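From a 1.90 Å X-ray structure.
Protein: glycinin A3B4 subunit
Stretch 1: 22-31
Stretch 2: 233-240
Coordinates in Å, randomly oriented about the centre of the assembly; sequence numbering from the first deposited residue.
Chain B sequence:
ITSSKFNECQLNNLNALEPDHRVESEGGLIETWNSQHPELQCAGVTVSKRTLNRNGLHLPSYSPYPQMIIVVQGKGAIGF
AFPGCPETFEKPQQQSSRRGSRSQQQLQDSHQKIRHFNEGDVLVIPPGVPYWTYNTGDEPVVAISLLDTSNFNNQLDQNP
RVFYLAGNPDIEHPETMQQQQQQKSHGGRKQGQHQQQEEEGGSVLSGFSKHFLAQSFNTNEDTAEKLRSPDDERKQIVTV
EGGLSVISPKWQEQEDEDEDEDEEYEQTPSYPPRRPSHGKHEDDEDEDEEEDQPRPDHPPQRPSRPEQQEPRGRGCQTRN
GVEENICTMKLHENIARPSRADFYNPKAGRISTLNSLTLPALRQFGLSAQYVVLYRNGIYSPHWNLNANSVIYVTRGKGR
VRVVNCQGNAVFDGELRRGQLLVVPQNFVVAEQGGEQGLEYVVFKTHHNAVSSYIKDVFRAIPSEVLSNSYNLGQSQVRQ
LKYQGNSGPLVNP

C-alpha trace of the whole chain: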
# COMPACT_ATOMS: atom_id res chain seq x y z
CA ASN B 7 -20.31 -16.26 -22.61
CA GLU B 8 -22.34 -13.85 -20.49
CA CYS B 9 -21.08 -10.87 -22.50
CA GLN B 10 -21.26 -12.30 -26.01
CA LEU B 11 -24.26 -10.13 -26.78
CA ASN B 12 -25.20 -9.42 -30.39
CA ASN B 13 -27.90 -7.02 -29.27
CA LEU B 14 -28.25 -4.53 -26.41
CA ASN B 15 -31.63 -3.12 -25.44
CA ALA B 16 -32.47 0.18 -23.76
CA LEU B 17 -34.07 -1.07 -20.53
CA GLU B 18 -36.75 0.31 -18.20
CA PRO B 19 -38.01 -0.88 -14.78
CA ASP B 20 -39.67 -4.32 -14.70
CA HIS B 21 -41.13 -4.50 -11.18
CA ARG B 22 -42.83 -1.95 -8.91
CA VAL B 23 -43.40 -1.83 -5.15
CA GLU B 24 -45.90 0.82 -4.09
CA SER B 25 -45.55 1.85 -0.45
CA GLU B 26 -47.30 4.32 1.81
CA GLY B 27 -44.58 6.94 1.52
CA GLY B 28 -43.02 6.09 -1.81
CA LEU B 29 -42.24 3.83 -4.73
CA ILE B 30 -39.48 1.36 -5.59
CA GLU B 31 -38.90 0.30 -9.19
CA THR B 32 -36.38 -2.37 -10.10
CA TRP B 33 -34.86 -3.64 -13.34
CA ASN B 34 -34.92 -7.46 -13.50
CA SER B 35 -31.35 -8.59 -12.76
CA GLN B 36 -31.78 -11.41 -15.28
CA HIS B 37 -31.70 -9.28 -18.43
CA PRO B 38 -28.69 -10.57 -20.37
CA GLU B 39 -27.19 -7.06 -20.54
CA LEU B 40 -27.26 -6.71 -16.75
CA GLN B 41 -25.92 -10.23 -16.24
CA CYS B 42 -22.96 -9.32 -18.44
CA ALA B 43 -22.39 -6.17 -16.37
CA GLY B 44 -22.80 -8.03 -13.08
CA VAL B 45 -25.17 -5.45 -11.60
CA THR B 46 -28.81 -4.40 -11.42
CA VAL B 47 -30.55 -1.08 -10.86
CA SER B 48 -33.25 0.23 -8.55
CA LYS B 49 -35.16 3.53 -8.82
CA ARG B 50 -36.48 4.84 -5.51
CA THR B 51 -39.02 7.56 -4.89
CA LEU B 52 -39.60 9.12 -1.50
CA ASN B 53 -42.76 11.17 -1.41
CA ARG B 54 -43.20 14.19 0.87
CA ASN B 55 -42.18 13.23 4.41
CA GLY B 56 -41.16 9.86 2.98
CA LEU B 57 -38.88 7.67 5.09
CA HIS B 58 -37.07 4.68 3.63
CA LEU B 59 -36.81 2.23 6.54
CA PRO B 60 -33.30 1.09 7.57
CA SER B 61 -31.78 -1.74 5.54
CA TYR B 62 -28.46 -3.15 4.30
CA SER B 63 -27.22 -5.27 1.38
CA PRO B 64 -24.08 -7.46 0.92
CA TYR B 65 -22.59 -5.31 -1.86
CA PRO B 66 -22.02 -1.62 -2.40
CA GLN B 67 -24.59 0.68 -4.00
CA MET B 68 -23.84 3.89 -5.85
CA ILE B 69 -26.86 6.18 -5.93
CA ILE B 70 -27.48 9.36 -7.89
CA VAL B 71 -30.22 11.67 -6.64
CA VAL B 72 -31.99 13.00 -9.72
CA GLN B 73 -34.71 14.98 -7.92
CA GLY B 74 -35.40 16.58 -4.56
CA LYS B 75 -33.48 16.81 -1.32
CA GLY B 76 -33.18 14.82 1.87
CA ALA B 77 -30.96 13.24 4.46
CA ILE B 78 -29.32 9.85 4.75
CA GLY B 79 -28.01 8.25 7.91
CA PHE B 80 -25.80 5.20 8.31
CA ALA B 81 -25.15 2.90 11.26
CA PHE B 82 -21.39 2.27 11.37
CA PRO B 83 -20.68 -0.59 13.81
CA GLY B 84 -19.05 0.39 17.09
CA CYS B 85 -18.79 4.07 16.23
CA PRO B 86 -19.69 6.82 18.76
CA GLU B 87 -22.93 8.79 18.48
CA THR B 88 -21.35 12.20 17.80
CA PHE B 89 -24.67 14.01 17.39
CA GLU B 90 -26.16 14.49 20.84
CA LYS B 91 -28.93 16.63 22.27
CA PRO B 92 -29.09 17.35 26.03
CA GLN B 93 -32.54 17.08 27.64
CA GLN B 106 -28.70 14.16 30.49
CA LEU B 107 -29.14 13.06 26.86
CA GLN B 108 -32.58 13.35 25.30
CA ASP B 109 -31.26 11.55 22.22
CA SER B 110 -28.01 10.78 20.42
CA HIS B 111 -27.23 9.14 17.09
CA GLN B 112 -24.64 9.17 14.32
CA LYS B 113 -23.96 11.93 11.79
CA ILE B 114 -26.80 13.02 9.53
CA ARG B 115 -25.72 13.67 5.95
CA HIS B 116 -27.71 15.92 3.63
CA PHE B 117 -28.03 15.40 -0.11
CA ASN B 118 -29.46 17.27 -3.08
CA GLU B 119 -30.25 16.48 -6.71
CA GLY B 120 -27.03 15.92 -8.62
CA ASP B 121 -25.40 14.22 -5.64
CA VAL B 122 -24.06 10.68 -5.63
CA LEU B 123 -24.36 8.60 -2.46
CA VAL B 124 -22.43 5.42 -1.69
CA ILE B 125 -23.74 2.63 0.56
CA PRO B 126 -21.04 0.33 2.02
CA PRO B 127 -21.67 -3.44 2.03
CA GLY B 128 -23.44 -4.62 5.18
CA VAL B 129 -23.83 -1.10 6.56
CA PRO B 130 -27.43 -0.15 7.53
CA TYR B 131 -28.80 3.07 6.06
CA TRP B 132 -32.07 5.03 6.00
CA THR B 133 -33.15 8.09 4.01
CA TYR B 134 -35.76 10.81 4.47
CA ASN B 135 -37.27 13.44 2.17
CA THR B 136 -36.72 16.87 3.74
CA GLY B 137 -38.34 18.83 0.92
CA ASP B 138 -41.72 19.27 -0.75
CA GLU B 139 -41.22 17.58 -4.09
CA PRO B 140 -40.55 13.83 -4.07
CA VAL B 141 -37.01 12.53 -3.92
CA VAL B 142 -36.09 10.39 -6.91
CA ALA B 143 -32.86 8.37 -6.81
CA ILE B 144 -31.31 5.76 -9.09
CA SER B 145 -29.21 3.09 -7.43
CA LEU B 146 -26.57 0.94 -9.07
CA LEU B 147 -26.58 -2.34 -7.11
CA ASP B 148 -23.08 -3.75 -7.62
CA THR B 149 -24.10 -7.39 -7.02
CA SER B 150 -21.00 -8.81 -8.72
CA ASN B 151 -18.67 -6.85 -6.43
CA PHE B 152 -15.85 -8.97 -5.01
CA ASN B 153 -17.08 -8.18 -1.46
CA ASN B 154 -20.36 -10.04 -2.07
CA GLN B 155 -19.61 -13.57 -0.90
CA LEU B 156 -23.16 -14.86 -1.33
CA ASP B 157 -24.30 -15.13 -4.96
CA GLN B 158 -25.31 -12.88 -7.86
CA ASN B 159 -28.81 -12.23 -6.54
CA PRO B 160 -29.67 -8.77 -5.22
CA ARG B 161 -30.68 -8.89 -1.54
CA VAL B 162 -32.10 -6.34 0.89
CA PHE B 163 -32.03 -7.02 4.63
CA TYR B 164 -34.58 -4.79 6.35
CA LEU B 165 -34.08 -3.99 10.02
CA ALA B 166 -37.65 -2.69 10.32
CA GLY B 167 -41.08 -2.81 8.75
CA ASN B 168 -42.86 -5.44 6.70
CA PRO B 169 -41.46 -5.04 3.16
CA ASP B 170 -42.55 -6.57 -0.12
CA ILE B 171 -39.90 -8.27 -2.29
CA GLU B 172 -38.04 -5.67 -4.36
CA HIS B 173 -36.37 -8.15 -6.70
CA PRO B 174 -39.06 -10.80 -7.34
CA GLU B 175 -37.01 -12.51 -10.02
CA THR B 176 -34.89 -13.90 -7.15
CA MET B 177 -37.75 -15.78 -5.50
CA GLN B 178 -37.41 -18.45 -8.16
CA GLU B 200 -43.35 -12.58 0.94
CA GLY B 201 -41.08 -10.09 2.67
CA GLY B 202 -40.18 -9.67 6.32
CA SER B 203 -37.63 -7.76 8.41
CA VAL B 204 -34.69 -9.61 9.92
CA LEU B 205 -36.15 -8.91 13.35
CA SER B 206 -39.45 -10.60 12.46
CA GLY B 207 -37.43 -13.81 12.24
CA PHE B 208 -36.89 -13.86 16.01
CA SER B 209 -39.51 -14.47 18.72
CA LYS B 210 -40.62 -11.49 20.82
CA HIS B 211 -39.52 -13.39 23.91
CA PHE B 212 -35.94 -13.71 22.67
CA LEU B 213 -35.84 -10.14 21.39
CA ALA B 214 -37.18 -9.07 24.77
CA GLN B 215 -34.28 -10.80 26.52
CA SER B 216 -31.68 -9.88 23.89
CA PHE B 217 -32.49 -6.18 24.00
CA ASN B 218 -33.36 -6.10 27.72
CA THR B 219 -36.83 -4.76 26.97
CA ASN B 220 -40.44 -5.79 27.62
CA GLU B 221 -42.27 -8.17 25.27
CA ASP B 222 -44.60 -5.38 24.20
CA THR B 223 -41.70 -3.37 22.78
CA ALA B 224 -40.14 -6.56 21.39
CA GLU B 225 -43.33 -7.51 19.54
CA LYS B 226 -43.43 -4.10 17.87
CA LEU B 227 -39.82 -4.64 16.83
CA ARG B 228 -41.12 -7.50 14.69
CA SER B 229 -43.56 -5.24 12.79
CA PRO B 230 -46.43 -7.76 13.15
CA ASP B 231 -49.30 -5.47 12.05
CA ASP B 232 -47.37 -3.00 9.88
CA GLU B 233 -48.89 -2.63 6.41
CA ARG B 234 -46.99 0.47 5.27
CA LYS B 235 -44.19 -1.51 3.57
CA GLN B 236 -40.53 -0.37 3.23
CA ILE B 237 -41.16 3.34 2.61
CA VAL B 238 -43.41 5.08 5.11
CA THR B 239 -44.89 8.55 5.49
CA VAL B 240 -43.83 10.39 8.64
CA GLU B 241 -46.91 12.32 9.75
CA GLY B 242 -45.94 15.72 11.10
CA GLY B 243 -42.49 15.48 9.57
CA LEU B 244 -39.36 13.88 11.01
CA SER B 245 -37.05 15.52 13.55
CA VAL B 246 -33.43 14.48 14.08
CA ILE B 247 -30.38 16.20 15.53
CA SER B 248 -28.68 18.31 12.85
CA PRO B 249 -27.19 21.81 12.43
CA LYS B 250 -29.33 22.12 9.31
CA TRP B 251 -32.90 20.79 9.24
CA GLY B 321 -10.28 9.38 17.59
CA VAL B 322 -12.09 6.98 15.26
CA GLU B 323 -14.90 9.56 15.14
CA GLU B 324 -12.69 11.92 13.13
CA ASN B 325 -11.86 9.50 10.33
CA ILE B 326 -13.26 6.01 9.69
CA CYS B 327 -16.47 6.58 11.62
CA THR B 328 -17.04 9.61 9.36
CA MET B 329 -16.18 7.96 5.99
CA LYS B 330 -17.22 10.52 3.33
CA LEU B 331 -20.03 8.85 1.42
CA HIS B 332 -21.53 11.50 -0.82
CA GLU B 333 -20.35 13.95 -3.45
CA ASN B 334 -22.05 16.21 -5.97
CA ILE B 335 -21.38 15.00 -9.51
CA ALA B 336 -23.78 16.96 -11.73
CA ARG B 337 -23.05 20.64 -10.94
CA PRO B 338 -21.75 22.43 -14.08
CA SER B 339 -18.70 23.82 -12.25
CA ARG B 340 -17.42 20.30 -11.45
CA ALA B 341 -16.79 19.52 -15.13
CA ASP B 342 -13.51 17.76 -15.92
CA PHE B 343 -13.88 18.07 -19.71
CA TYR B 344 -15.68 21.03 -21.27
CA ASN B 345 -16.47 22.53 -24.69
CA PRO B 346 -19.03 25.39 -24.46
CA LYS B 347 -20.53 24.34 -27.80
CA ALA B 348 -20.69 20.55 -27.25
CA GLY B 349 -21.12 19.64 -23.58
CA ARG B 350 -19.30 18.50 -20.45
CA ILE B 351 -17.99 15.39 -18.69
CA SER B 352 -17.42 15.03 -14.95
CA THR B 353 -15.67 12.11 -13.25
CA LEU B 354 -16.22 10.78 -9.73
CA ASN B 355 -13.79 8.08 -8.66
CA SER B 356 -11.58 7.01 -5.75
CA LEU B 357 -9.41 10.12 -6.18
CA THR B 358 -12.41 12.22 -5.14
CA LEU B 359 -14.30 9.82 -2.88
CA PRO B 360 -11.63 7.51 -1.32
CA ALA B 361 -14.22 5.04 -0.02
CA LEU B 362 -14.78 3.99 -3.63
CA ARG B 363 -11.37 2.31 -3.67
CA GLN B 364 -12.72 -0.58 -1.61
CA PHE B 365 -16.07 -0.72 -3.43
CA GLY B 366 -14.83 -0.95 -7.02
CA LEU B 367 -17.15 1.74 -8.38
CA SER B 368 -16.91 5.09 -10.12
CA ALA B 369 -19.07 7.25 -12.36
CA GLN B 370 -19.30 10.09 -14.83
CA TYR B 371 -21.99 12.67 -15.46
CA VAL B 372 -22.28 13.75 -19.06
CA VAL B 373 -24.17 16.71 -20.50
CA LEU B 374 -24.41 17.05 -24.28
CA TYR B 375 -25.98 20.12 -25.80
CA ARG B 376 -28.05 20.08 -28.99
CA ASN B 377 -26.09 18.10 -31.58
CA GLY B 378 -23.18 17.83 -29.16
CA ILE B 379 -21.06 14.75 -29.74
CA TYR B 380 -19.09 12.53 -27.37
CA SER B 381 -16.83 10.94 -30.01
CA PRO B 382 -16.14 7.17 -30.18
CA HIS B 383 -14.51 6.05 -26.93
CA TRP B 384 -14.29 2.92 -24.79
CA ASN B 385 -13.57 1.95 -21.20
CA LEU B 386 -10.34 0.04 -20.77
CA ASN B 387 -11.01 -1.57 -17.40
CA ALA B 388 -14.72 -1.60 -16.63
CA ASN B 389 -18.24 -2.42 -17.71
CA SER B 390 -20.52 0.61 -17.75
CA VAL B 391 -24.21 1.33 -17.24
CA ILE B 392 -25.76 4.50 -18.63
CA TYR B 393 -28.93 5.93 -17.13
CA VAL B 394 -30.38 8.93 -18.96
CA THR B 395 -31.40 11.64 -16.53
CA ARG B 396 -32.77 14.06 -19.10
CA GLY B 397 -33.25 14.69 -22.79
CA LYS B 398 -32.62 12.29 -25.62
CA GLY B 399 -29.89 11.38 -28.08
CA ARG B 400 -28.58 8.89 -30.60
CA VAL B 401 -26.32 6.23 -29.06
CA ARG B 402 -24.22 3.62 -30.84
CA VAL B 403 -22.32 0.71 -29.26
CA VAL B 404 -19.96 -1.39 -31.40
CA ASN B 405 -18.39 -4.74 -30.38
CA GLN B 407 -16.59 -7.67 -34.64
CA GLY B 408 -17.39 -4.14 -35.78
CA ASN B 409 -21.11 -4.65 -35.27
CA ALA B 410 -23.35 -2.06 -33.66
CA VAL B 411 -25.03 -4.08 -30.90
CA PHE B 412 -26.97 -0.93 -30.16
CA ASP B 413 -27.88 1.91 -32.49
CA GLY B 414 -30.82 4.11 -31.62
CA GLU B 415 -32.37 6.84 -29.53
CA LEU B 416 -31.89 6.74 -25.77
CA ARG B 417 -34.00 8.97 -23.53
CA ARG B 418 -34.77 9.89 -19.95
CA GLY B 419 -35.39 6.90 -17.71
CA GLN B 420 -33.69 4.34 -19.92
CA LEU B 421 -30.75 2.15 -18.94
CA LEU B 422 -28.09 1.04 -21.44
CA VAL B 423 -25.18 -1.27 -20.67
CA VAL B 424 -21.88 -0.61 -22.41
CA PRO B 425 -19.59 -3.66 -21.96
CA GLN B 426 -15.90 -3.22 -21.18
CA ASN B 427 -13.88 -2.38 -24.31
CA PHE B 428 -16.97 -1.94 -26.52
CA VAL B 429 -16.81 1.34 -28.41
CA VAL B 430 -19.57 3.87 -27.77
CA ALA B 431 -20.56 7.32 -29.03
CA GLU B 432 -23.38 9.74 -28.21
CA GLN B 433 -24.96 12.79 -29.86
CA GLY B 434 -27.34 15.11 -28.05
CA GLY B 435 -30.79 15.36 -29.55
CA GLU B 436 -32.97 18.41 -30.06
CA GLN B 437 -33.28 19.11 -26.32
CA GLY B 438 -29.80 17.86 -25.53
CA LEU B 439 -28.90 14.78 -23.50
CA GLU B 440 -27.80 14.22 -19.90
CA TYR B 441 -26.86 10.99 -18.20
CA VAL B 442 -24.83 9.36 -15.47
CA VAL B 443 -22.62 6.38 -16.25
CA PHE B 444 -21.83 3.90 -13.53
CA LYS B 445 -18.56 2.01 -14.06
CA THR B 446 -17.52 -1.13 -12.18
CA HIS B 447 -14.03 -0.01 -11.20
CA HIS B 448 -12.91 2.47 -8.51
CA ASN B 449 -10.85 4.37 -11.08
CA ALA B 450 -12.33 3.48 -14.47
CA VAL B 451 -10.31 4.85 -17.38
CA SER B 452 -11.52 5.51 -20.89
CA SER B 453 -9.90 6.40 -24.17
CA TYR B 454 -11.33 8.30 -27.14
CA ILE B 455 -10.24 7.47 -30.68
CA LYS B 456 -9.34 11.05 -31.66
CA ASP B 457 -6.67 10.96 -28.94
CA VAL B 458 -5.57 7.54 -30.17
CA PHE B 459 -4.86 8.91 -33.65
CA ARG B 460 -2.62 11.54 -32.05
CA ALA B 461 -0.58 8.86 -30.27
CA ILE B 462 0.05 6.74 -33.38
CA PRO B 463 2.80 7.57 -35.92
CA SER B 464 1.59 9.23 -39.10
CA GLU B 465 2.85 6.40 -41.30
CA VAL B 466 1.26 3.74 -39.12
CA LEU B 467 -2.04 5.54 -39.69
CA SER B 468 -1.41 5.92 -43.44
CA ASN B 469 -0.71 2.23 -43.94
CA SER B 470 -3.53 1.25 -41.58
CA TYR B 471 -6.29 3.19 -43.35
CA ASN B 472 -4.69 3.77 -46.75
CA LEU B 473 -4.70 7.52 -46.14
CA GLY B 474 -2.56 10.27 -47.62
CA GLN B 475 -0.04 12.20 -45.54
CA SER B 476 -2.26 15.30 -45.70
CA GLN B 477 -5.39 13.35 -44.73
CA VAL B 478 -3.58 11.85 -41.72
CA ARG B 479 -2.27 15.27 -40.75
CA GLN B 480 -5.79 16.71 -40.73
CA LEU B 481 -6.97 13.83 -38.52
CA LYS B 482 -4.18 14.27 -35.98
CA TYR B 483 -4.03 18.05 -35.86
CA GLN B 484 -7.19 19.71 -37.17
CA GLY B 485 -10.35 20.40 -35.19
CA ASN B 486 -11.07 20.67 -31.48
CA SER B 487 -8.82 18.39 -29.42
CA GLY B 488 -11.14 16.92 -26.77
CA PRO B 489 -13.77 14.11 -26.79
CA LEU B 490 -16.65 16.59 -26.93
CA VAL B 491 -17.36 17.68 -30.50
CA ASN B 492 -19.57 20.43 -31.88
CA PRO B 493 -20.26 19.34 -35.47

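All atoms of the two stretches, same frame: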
# COMPACT_ATOMS: atom_id res chain seq x y z
N ARG B 22 -42.50 -3.11 -9.74
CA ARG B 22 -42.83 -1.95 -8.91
C ARG B 22 -43.34 -2.37 -7.54
O ARG B 22 -44.04 -3.37 -7.41
CB ARG B 22 -43.89 -1.09 -9.61
CG ARG B 22 -43.53 -0.73 -11.05
CD ARG B 22 -44.70 -0.08 -11.81
NE ARG B 22 -44.74 1.37 -11.68
CZ ARG B 22 -45.43 2.02 -10.75
NH1 ARG B 22 -46.15 1.35 -9.86
NH2 ARG B 22 -45.40 3.35 -10.72
N VAL B 23 -42.96 -1.60 -6.53
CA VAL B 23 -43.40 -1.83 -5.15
C VAL B 23 -43.94 -0.51 -4.65
O VAL B 23 -43.17 0.41 -4.36
CB VAL B 23 -42.23 -2.27 -4.23
CG1 VAL B 23 -42.68 -2.23 -2.77
CG2 VAL B 23 -41.75 -3.66 -4.59
N GLU B 24 -45.26 -0.40 -4.57
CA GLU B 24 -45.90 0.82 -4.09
C GLU B 24 -46.05 0.78 -2.58
O GLU B 24 -46.67 -0.14 -2.03
CB GLU B 24 -47.26 0.99 -4.77
CG GLU B 24 -47.16 1.39 -6.23
CD GLU B 24 -48.49 1.30 -6.95
OE1 GLU B 24 -49.51 1.67 -6.34
OE2 GLU B 24 -48.51 0.87 -8.13
N SER B 25 -45.48 1.77 -1.90
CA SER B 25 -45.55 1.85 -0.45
C SER B 25 -46.31 3.09 -0.02
O SER B 25 -46.61 3.97 -0.83
CB SER B 25 -44.14 1.93 0.16
OG SER B 25 -43.36 0.80 -0.20
N GLU B 26 -46.59 3.18 1.27
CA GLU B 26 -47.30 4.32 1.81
C GLU B 26 -46.61 5.64 1.47
O GLU B 26 -47.24 6.56 0.95
CB GLU B 26 -47.41 4.19 3.33
CG GLU B 26 -47.84 5.47 4.02
CD GLU B 26 -47.86 5.32 5.52
OE1 GLU B 26 -48.91 4.91 6.07
OE2 GLU B 26 -46.83 5.59 6.16
N GLY B 27 -45.32 5.72 1.77
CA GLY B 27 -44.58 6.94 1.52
C GLY B 27 -43.74 7.03 0.27
O GLY B 27 -43.01 8.02 0.10
N GLY B 28 -43.82 6.04 -0.60
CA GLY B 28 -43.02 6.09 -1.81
C GLY B 28 -43.19 4.95 -2.79
O GLY B 28 -44.16 4.18 -2.73
N LEU B 29 -42.23 4.84 -3.69
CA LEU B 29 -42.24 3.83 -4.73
C LEU B 29 -40.83 3.28 -4.99
O LEU B 29 -39.84 4.02 -4.90
CB LEU B 29 -42.77 4.45 -6.02
CG LEU B 29 -42.84 3.59 -7.28
CD1 LEU B 29 -43.89 2.49 -7.09
CD2 LEU B 29 -43.20 4.46 -8.47
N ILE B 30 -40.75 1.99 -5.28
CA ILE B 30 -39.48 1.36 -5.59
C ILE B 30 -39.67 0.61 -6.90
O ILE B 30 -40.57 -0.23 -7.03
CB ILE B 30 -39.04 0.36 -4.51
CG1 ILE B 30 -38.75 1.10 -3.20
CG2 ILE B 30 -37.79 -0.39 -4.96
CD1 ILE B 30 -38.31 0.20 -2.07
N GLU B 31 -38.84 0.93 -7.88
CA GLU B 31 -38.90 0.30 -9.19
C GLU B 31 -37.57 -0.39 -9.44
O GLU B 31 -36.51 0.21 -9.28
CB GLU B 31 -39.14 1.36 -10.26
CG GLU B 31 -40.48 2.05 -10.15
CD GLU B 31 -40.57 3.25 -11.05
OE1 GLU B 31 -40.21 4.36 -10.59
OE2 GLU B 31 -40.97 3.09 -12.22
N GLU B 233 -48.49 -2.43 7.80
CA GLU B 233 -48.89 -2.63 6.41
C GLU B 233 -48.42 -1.49 5.51
O GLU B 233 -48.88 -1.36 4.38
CB GLU B 233 -50.42 -2.74 6.33
CG GLU B 233 -51.02 -3.78 7.27
CD GLU B 233 -50.56 -5.20 6.97
OE1 GLU B 233 -50.79 -6.09 7.82
OE2 GLU B 233 -49.98 -5.43 5.89
N ARG B 234 -47.51 -0.67 6.02
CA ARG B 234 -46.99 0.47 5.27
C ARG B 234 -45.92 0.10 4.23
O ARG B 234 -45.71 0.84 3.26
CB ARG B 234 -46.42 1.50 6.23
CG ARG B 234 -47.42 2.02 7.27
CD ARG B 234 -46.71 2.89 8.29
NE ARG B 234 -45.72 2.13 9.04
CZ ARG B 234 -44.76 2.66 9.78
NH1 ARG B 234 -44.66 3.99 9.88
NH2 ARG B 234 -43.89 1.88 10.42
N LYS B 235 -45.27 -1.03 4.44
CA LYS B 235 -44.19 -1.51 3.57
C LYS B 235 -42.90 -0.74 3.84
O LYS B 235 -42.85 0.07 4.78
CB LYS B 235 -44.61 -1.44 2.09
CG LYS B 235 -45.83 -2.32 1.79
CD LYS B 235 -46.20 -2.34 0.32
CE LYS B 235 -47.58 -2.98 0.11
NZ LYS B 235 -47.69 -4.33 0.73
N GLN B 236 -41.86 -0.98 3.04
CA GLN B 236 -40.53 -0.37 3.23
C GLN B 236 -40.33 1.15 3.19
O GLN B 236 -39.28 1.64 3.63
CB GLN B 236 -39.53 -1.03 2.27
CG GLN B 236 -39.98 -1.08 0.84
CD GLN B 236 -40.52 -2.45 0.45
OE1 GLN B 236 -39.84 -3.23 -0.22
NE2 GLN B 236 -41.73 -2.75 0.89
N ILE B 237 -41.28 1.89 2.63
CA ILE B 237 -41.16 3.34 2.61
C ILE B 237 -42.43 3.88 3.25
O ILE B 237 -43.54 3.68 2.74
CB ILE B 237 -41.03 3.91 1.18
CG1 ILE B 237 -39.75 3.39 0.52
CG2 ILE B 237 -40.99 5.43 1.22
CD1 ILE B 237 -39.50 3.95 -0.87
N VAL B 238 -42.27 4.55 4.38
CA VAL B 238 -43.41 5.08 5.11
C VAL B 238 -43.50 6.60 5.09
O VAL B 238 -42.52 7.29 4.77
CB VAL B 238 -43.36 4.62 6.57
CG1 VAL B 238 -43.20 3.10 6.63
CG2 VAL B 238 -42.21 5.31 7.29
N THR B 239 -44.67 7.11 5.43
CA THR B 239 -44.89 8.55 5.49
C THR B 239 -44.83 8.95 6.96
O THR B 239 -45.53 8.38 7.80
CB THR B 239 -46.27 8.94 4.93
OG1 THR B 239 -46.34 8.58 3.55
CG2 THR B 239 -46.49 10.44 5.09
N VAL B 240 -43.97 9.92 7.27
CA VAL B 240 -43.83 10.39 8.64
C VAL B 240 -44.79 11.56 8.83
O VAL B 240 -44.54 12.67 8.36
CB VAL B 240 -42.38 10.87 8.93
CG1 VAL B 240 -42.25 11.29 10.39
CG2 VAL B 240 -41.40 9.75 8.62
O HOH W 1 -46.45 6.09 8.69
O HOH W 2 -44.45 10.07 2.07

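The contact between residues 22-31 and 233-240 of the glycinin A3B4 subunit is a tight turn docked onto a distant segment of the same chain, fixed by three direct hydrogen bonds at the turn and continued by apolar packing beside it. It illustrates a general principle: a turn exposes backbone amides that its own hairpin cannot use, and a neighbouring segment can capture them.

The hairpin is defined by its internal bonds. Val-23 and Ile-30 pair in both directions, Val-23 N to Ile-30 O at 2.8 Å and Ile-30 N to Val-23 O at 3.0 Å, and Ser-25 N donates to Gly-28 O at 2.9 Å. The amides of Glu-26 and Gly-27, at the tip, look outward instead. Glu-26 N donates to Arg-234 O at 3.2 Å, almost perfectly linear, and Gly-27 N donates to Ile-237 O at 2.9 Å. Two successive amides thus reach carbonyls three residues apart.

The side chain of Glu-26 supplies the third bond. With chi1 and chi2 both t, it reaches across to the second stretch, where OE2 accepts from Thr-239 N at 2.7 Å. A water reinforces this end, donating to Glu-26 OE2 and to Thr-239 O, each at 2.6 Å, and accepting from Arg-234 NH1 at 3.0 Å. The carboxylate and guanidinium are therefore linked through solvent; Glu-26 OE2 and Arg-234 NH1 lie 4.6 Å apart, too far for a salt bridge. A second water donates to Gly-27 O at 3.2 Å and accepts from Thr-239 OG1 at 2.8 Å.

Glycine suits the turn because the approach is so close. The CA atoms of Gly-27 and Val-238 are 4.2 Å apart, and a CB on Gly-27 would fall 2.4 Å from Val-238 O. At Gly-28 a CB would come within 2.8 Å of Ile-237 CG2, and the phi/psi of -178/-164° is an extended conformation readily adopted by glycine.

Ile-237 has the largest covered area in its stretch, 93 Å². While its carbonyl serves the turn, its side chain points toward the hairpin, and CD1 packs 3.8 Å from Ile-30 CG1. Ile-30 CD1 also meets the aliphatic part of Gln-236, 3.6 Å from CG. The short side chain of Ser-25 points toward the second stretch, its CB 3.2 Å from Ile-237 O, but its buried OG finds no polar partner. Lys-235 lays its CD 3.3 Å from Glu-24 O, while the end of its chain leads away. In all, 568 Å² is buried, counting both sides.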